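Local atomic coordinates of tRNA (cytosine(72)-C(5))-methyltransferase (Pyrococcus horikoshii, PDB entry 5ZVE), a protein that methylates the C5 position of cytosine 72 in several tRNAs, using S-adenosyl-L-methionine as the methyl donor. Residues I202-A207 and R258-L263; K237-I242 and V250-M255. One frame throughout, in Å; residues are numbered along the deposited sequence.

In the fold
Both contacts belong to the Rossmann-like methyltransferase domain and reach the same mixed sheet, their centres about 13 Å apart. Contact 2 is nested along the chain inside the loop that contact 1 closes: strand 201-203 comes first, then helix 232-245 and strand 250-254, and finally the 258-263 turn that folds back toward the first strand. Parallel strand 225-229 lies between strands 201-203 and 250-254 in the sheet. The two contacts also touch directly, L263 CD1 packing 3.7 Å from M255 SD, and M238 SD lying 3.8 Å from A207 CA. The cofactor-binding loop of contact 1 is thus backed by the helix of contact 2.

Contact 1 of 2, residues I202-A207 and R258-L263; sequences IDMAAA and RKLPDL. With SAH (S-adenosyl-L-homocysteine), chain C.
Strand 201-203, with the loop residue M204 just after it, faces the 3-10 turn 258-262; the nearest CA atoms, of M204 and L260, lie 8.0 Å apart, so that side chains alone bridge the two. L260 is the shared partner. Its CG stands anti to the backbone N (chi1 177°), which sends the two methyls toward the strand. I202 meets them tip to tip, I202 CD1 being 4.1 Å from L260 CD2. M204 comes across the leucine at about a right angle: the unbranched chain runs straight to SD and turns only at its last bond (chi3 61°), laying M204 CE 3.3 Å from L260 CD2, tighter than usual van der Waals contact. I202 and L260 add branched bulk to this buried patch, which I228 of the adjacent strand also lines. In this Rossmann-like fold the first strand runs straight into the cofactor loop, and here residues 205-207 follow M204 into the S-adenosyl-L-methionine site. The amino N of the bound S-adenosyl-L-homocysteine donates to A205 O at 3.0 Å. A205 CB lies 3.4 Å from the ribose O4' of the ligand, and so small a side chain probably lets the ribose lie close to the loop. On the other segment R258 holds its guanidinium obliquely near the adenine, R258 NE being 3.9 Å from N6 of the ligand, while its NH1 forms a salt bridge with D256, itself a cofactor-binding residue.

Contact 2 of 2, residues K237-I242 and V250-M255; sequences KMEENI and VKLVQM
This is an apolar helix-on-sheet contact near the protein surface, where helix 232-245 lies over strand 250-254, the two short axes running antiparallel at 175° and 10.6 Å apart. L252 sits in the middle and offers its two methyls to different partners. L252 CD1 meets I242 tip to tip, 3.6 Å from I242 CD1. The same methyl, L252 CD1, also takes M238 CE at 3.9 Å. On the other branch L252 CD2 lies 3.5 Å from E239 CG. E239 takes part through this CG methylene; the residue is exposed, which suits its charged end. M238 swings its CG to the side of CB away from its own N (chi1 178°) and continues nearly straight, long enough to reach down from the helix to the sheet, where A227 also touches it. I242 CD1 spans from L252 to V250, coming within 4.1 Å of V250 CG1, and V250, beta-branched, suits the extended strand backbone. The alternation is that of a beta strand: V250 and L252 point toward the helix while K251 between them points away. Strand 225-229, this helix and strand 250-254 together make a beta-alpha-beta crossover unit, the building block of the Rossmann-like methyltransferase fold.

Contact 1 of 2, residues I202-A207 and R258-L263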
# COMPACT_ATOMS: atom_id res chain seq x y z
N ILE A 202 19.34 7.16 2.13
CA ILE A 202 18.83 7.06 0.76
C ILE A 202 17.59 6.19 0.66
O ILE A 202 17.59 5.03 1.07
CB ILE A 202 19.89 6.48 -0.19
CG1 ILE A 202 21.17 7.32 -0.15
CG2 ILE A 202 19.33 6.40 -1.60
CD1 ILE A 202 22.26 6.80 -1.08
N ASP A 203 16.53 6.77 0.11
CA ASP A 203 15.33 6.03 -0.29
C ASP A 203 15.37 5.88 -1.81
O ASP A 203 15.15 6.85 -2.53
CB ASP A 203 14.07 6.77 0.17
CG ASP A 203 12.82 5.92 0.12
OD1 ASP A 203 12.84 4.83 -0.51
OD2 ASP A 203 11.81 6.33 0.72
N MET A 204 15.67 4.68 -2.30
CA MET A 204 16.01 4.54 -3.72
C MET A 204 14.83 4.17 -4.60
O MET A 204 14.97 4.08 -5.82
CB MET A 204 17.12 3.50 -3.92
CG MET A 204 16.92 2.17 -3.22
SD MET A 204 18.30 1.05 -3.55
CE MET A 204 19.63 1.99 -2.84
N ALA A 205 13.67 3.98 -3.99
CA ALA A 205 12.43 3.85 -4.73
C ALA A 205 11.35 4.52 -3.91
O ALA A 205 10.54 3.86 -3.26
CB ALA A 205 12.09 2.39 -4.99
N ALA A 206 11.33 5.85 -3.95
CA ALA A 206 10.73 6.63 -2.87
C ALA A 206 9.33 7.14 -3.15
O ALA A 206 8.56 7.33 -2.21
CB ALA A 206 11.64 7.80 -2.53
N ALA A 207 8.98 7.35 -4.42
CA ALA A 207 7.70 7.97 -4.75
C ALA A 207 6.54 6.99 -4.56
O ALA A 207 6.70 5.80 -4.80
CB ALA A 207 7.72 8.49 -6.18
N ARG A 258 19.08 1.59 -10.06
CA ARG A 258 20.02 0.50 -10.26
C ARG A 258 21.43 1.01 -10.57
O ARG A 258 22.41 0.28 -10.44
CB ARG A 258 19.54 -0.41 -11.39
CG ARG A 258 18.28 -1.18 -11.05
CD ARG A 258 17.70 -1.87 -12.26
NE ARG A 258 17.51 -0.96 -13.38
CZ ARG A 258 17.12 -1.34 -14.59
NH1 ARG A 258 16.97 -0.44 -15.55
NH2 ARG A 258 16.88 -2.62 -14.84
N LYS A 259 21.51 2.27 -10.99
CA LYS A 259 22.79 2.92 -11.24
C LYS A 259 23.24 3.78 -10.06
O LYS A 259 24.13 4.61 -10.21
CB LYS A 259 22.72 3.77 -12.51
CG LYS A 259 22.27 3.00 -13.75
CD LYS A 259 22.34 3.88 -14.98
CE LYS A 259 23.71 3.81 -15.62
NZ LYS A 259 23.92 2.52 -16.33
N LEU A 260 22.62 3.59 -8.89
CA LEU A 260 22.93 4.39 -7.70
C LEU A 260 24.42 4.63 -7.40
O LEU A 260 24.79 5.76 -7.07
CB LEU A 260 22.29 3.77 -6.45
CG LEU A 260 22.65 4.53 -5.17
CD1 LEU A 260 22.12 5.95 -5.19
CD2 LEU A 260 22.22 3.81 -3.92
N PRO A 261 25.27 3.60 -7.50
CA PRO A 261 26.69 3.86 -7.22
C PRO A 261 27.34 4.92 -8.11
O PRO A 261 28.47 5.32 -7.82
CB PRO A 261 27.34 2.49 -7.44
CG PRO A 261 26.28 1.52 -7.13
CD PRO A 261 25.02 2.15 -7.67
N ASP A 262 26.65 5.37 -9.15
CA ASP A 262 27.16 6.43 -10.01
C ASP A 262 27.30 7.75 -9.26
O ASP A 262 28.10 8.60 -9.64
CB ASP A 262 26.25 6.63 -11.23
CG ASP A 262 26.37 5.49 -12.23
OD1 ASP A 262 27.06 4.49 -11.92
OD2 ASP A 262 25.78 5.59 -13.33
N LEU A 263 26.50 7.93 -8.21
CA LEU A 263 26.73 9.03 -7.27
C LEU A 263 28.01 8.73 -6.50
O LEU A 263 28.58 7.65 -6.64
CB LEU A 263 25.54 9.20 -6.32
CG LEU A 263 24.25 9.87 -6.83
CD1 LEU A 263 23.61 9.09 -7.97
CD2 LEU A 263 23.24 10.05 -5.70
N SAH C . 8.36 3.61 -1.22
CA SAH C . 7.22 4.30 -1.82
CB SAH C . 6.51 3.42 -2.85
CG SAH C . 7.42 2.56 -3.73
SD SAH C . 6.51 1.91 -5.15
C SAH C . 6.23 4.83 -0.78
O SAH C . 6.27 4.46 0.40
OXT SAH C . 5.36 5.64 -1.09
C5' SAH C . 8.01 1.49 -6.08
C4' SAH C . 8.61 2.66 -6.86
O4' SAH C . 9.78 2.24 -7.53
C3' SAH C . 7.70 3.23 -7.94
O3' SAH C . 7.38 4.56 -7.61
C2' SAH C . 8.52 3.24 -9.22
O2' SAH C . 8.45 4.50 -9.84
C1' SAH C . 9.93 3.00 -8.71
N9 SAH C . 10.82 2.33 -9.69
C8 SAH C . 10.54 1.27 -10.51
N7 SAH C . 11.65 0.98 -11.23
C5 SAH C . 12.63 1.83 -10.88
C6 SAH C . 13.95 1.98 -11.29
N6 SAH C . 14.47 1.18 -12.22
N1 SAH C . 14.72 2.98 -10.73
C2 SAH C . 14.19 3.81 -9.77
N3 SAH C . 12.88 3.66 -9.36
C4 SAH C . 12.12 2.68 -9.91

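Contact 2 of 2, residues K237-I242 and V250-M255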
# COMPACT_ATOMS: atom_id res chain seq x y z
N LYS A 237 3.94 13.90 -7.91
CA LYS A 237 3.02 13.67 -6.81
C LYS A 237 3.76 13.75 -5.48
O LYS A 237 3.22 14.24 -4.49
CB LYS A 237 2.34 12.31 -6.95
CG LYS A 237 1.30 12.04 -5.87
CD LYS A 237 0.21 13.10 -5.90
CE LYS A 237 -0.85 12.86 -4.85
NZ LYS A 237 -1.93 13.88 -4.89
N MET A 238 5.01 13.29 -5.47
CA MET A 238 5.81 13.30 -4.26
C MET A 238 6.14 14.73 -3.84
O MET A 238 6.18 15.04 -2.64
CB MET A 238 7.10 12.50 -4.46
CG MET A 238 8.02 12.50 -3.27
SD MET A 238 9.15 11.09 -3.25
CE MET A 238 9.98 11.37 -1.70
N GLU A 239 6.38 15.60 -4.82
CA GLU A 239 6.61 17.02 -4.54
C GLU A 239 5.42 17.66 -3.84
O GLU A 239 5.58 18.44 -2.91
CB GLU A 239 6.91 17.78 -5.84
CG GLU A 239 8.32 17.57 -6.38
CD GLU A 239 8.50 18.13 -7.79
OE1 GLU A 239 7.52 18.68 -8.34
OE2 GLU A 239 9.62 18.03 -8.33
N GLU A 240 4.22 17.31 -4.29
CA GLU A 240 2.99 17.83 -3.70
C GLU A 240 2.81 17.30 -2.28
O GLU A 240 2.42 18.04 -1.38
CB GLU A 240 1.78 17.46 -4.55
CG GLU A 240 1.85 17.97 -5.99
CD GLU A 240 0.76 17.39 -6.87
OE1 GLU A 240 -0.28 16.94 -6.33
OE2 GLU A 240 0.94 17.38 -8.10
N ASN A 241 3.10 16.01 -2.10
CA ASN A 241 3.03 15.38 -0.79
C ASN A 241 3.98 16.03 0.21
O ASN A 241 3.63 16.24 1.37
CB ASN A 241 3.32 13.89 -0.89
CG ASN A 241 2.21 13.12 -1.57
OD1 ASN A 241 1.07 13.59 -1.66
ND2 ASN A 241 2.53 11.92 -2.06
N ILE A 242 5.19 16.34 -0.26
CA ILE A 242 6.20 16.97 0.58
C ILE A 242 5.75 18.35 1.04
O ILE A 242 5.85 18.69 2.23
CB ILE A 242 7.54 17.08 -0.18
CG1 ILE A 242 8.23 15.72 -0.22
CG2 ILE A 242 8.44 18.09 0.48
CD1 ILE A 242 9.42 15.66 -1.16
N VAL A 250 13.95 16.65 2.48
CA VAL A 250 14.13 15.69 1.40
C VAL A 250 14.70 16.31 0.12
O VAL A 250 14.25 17.37 -0.32
CB VAL A 250 12.80 15.00 1.06
CG1 VAL A 250 12.97 14.02 -0.07
CG2 VAL A 250 12.27 14.27 2.29
N LYS A 251 15.69 15.64 -0.45
CA LYS A 251 16.22 16.00 -1.76
C LYS A 251 15.81 14.97 -2.81
O LYS A 251 16.19 13.80 -2.72
CB LYS A 251 17.75 16.12 -1.72
CG LYS A 251 18.39 16.34 -3.08
CD LYS A 251 17.93 17.64 -3.72
CE LYS A 251 18.86 18.07 -4.85
NZ LYS A 251 19.17 16.96 -5.78
N LEU A 252 15.02 15.41 -3.78
CA LEU A 252 14.56 14.53 -4.85
C LEU A 252 15.56 14.44 -5.99
O LEU A 252 16.05 15.46 -6.49
CB LEU A 252 13.21 15.02 -5.40
CG LEU A 252 11.93 14.39 -4.85
CD1 LEU A 252 11.94 14.37 -3.35
CD2 LEU A 252 10.73 15.18 -5.34
N VAL A 253 15.85 13.22 -6.42
CA VAL A 253 16.65 13.00 -7.61
C VAL A 253 15.96 11.96 -8.49
O VAL A 253 15.58 10.88 -8.04
CB VAL A 253 18.11 12.58 -7.26
CG1 VAL A 253 18.84 13.70 -6.55
CG2 VAL A 253 18.13 11.32 -6.42
N GLN A 254 15.77 12.32 -9.76
CA GLN A 254 15.20 11.41 -10.74
C GLN A 254 16.29 10.63 -11.46
O GLN A 254 17.20 11.23 -12.04
CB GLN A 254 14.36 12.19 -11.75
CG GLN A 254 13.64 11.32 -12.75
CD GLN A 254 12.89 12.12 -13.78
OE1 GLN A 254 12.85 13.35 -13.71
NE2 GLN A 254 12.28 11.43 -14.73
N MET A 255 16.17 9.31 -11.45
CA MET A 255 17.19 8.43 -12.02
C MET A 255 16.82 6.96 -11.88
O MET A 255 15.95 6.60 -11.08
CB MET A 255 18.55 8.66 -11.35
CG MET A 255 18.68 7.97 -10.00
SD MET A 255 20.29 8.16 -9.23
CE MET A 255 21.30 7.14 -10.30